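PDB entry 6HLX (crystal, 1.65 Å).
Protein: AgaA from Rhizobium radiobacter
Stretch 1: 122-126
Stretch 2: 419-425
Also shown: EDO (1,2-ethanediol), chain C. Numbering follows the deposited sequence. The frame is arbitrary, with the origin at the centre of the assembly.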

# COMPACT_ATOMS: atom_id res chain seq x y z
N THR A 122 2.55 20.33 13.64
CA THR A 122 3.05 19.44 14.70
C THR A 122 4.27 18.68 14.15
O THR A 122 4.29 18.39 12.95
N PRO A 123 5.27 18.31 14.98
CA PRO A 123 6.45 17.61 14.43
C PRO A 123 6.15 16.24 13.86
O PRO A 123 5.22 15.56 14.31
N SER A 124 6.95 15.84 12.86
CA SER A 124 6.83 14.50 12.29
C SER A 124 8.17 14.01 11.77
O SER A 124 8.65 14.46 10.71
N VAL A 125 8.73 13.02 12.47
CA VAL A 125 9.97 12.36 12.02
C VAL A 125 9.65 11.41 10.82
O VAL A 125 10.58 10.81 10.26
N ALA A 126 8.36 11.24 10.45
CA ALA A 126 7.94 10.36 9.35
C ALA A 126 7.56 11.13 8.07
O ALA A 126 7.20 10.50 7.08
N LYS A 419 2.85 11.66 20.07
CA LYS A 419 4.11 11.71 20.82
C LYS A 419 5.20 10.91 20.10
O LYS A 419 6.34 11.37 20.02
N GLY A 420 4.83 9.75 19.55
CA GLY A 420 5.77 8.88 18.84
C GLY A 420 6.39 9.56 17.64
O GLY A 420 7.58 9.41 17.39
N ARG A 421 5.56 10.32 16.87
CA ARG A 421 5.97 11.04 15.65
C ARG A 421 6.80 12.28 15.95
O ARG A 421 7.51 12.76 15.07
N ALA A 422 6.68 12.84 17.15
CA ALA A 422 7.36 14.08 17.56
C ALA A 422 8.67 13.83 18.29
O ALA A 422 9.45 14.76 18.50
N THR A 423 8.90 12.59 18.70
CA THR A 423 10.08 12.20 19.48
C THR A 423 11.13 11.72 18.52
O THR A 423 10.89 10.81 17.74
N VAL A 424 12.31 12.37 18.56
CA VAL A 424 13.37 12.03 17.63
C VAL A 424 14.15 10.82 18.14
O VAL A 424 14.36 9.90 17.36
N ASP A 425 14.53 10.80 19.43
CA ASP A 425 15.27 9.69 20.06
C ASP A 425 14.52 8.36 20.04
O ASP A 425 13.51 8.22 20.74

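Residues 122-126, an irregular segment, lie against the end of a helix that runs through 419-422 and gives way to loop at T423. Almost three hundred residues separate the two stretches in sequence, yet together they bury 331 Å² of surface, mostly through P123, V125 and R421.

T122 directs its CA-to-CB bond toward the second stretch, but its side chain stops short of direct contact and reaches it through water instead. In the p rotamer, OG1 of T122 lies 2.9 Å from the oxygen of water 1. The same water donates to the carbonyl of P123 (water O to P123 O, 2.8 Å) and accepts from the guanidinium of R421 (R421 NH1 to water O, 3.0 Å), so a single solvent molecule ties the start of stretch 1 to the arginine.

P123 also points toward the helix end. Its ring, with a C-gamma exo pucker, packs on A422: P123 CB is 3.9 Å from A422 CB and equally 3.9 Å from A422 CA. The ring thus rests on both the methyl and the alpha carbon of A422.

The CA-to-CB bond of S124 runs sideways, and its t rotamer (chi1 -179°) serves its own segment: S124 OG accepts from A126 N at 3.2 Å, a capping bond at the turn that leads into a helix. The hydroxyl also meets the aliphatic part of R421, with S124 OG 3.4 Å from R421 CG. That arginine leaves its backbone sideways with chi1 between wells at -136°, then a t chi2 and an m chi3; NE is satisfied elsewhere in the structure. Its carbonyl takes a CA-H...O contact from S124, with S124 CA to R421 O at 3.3 Å.

The same carbonyl receives the one direct hydrogen bond between the stretches, V125 N to R421 O at 2.9 Å with an angle of 161°, which anchors V125 beside the helix end. Its side chain, an m rotamer, points toward stretch 2; V125 CG1 lies 4.0 Å from V424 CG2 (V424 chi1 t), while V125 CG2 comes within 4.4 Å of G420 O. T423 points away, its OG1 hydrogen-bonded to K419 O at 2.7 Å; V125 CG1 lies 3.8 Å from T423 O.

A126 points its methyl toward the second stretch without reaching contact. Farther along stretch 2, a 1,2-ethanediol, probably from the crystallisation liquor, accepts from D425 N through its O2 at 2.9 Å.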

# COMPACT_ATOMS: atom_id res chain seq x y z
CB THR A 122 1.95 18.45 15.19
OG1 THR A 122 1.41 17.73 14.08
CG2 THR A 122 0.83 19.15 15.99
CB PRO A 123 7.39 17.48 15.62
CG PRO A 123 6.89 18.45 16.65
CD PRO A 123 5.42 18.56 16.43
CB SER A 124 5.78 14.43 11.19
OG SER A 124 5.74 13.09 10.72
CB VAL A 125 10.64 11.57 13.18
CG1 VAL A 125 11.07 12.52 14.31
CG2 VAL A 125 9.71 10.47 13.70
CB ALA A 126 6.76 9.51 9.80
CB LYS A 419 3.92 11.20 22.26
CG LYS A 419 5.09 11.55 23.17
CD LYS A 419 4.89 11.05 24.60
CE LYS A 419 6.09 11.36 25.48
NZ LYS A 419 5.95 10.78 26.85
CB ARG A 421 4.70 11.52 14.93
CG ARG A 421 4.70 11.31 13.44
CD ARG A 421 3.38 11.84 12.87
NE ARG A 421 2.22 11.08 13.34
CZ ARG A 421 1.27 11.55 14.14
NH1 ARG A 421 1.31 12.82 14.56
NH2 ARG A 421 0.24 10.79 14.49
CB ALA A 422 6.43 14.90 18.44
CB THR A 423 9.67 11.16 20.53
OG1 THR A 423 8.69 11.75 21.38
CG2 THR A 423 10.85 10.70 21.38
CB VAL A 424 14.28 13.24 17.27
CG1 VAL A 424 15.27 12.87 16.16
CG2 VAL A 424 13.43 14.46 16.86
CB ASP A 425 15.68 10.08 21.49
CG ASP A 425 16.51 9.05 22.25
OD1 ASP A 425 16.96 8.06 21.62
OD2 ASP A 425 16.72 9.25 23.46
C1 EDO C . 13.15 14.75 20.54
O1 EDO C . 11.98 15.44 20.89
C2 EDO C . 13.50 13.73 21.64
O2 EDO C . 14.64 13.05 21.21
O HOH W 1 2.60 15.20 13.32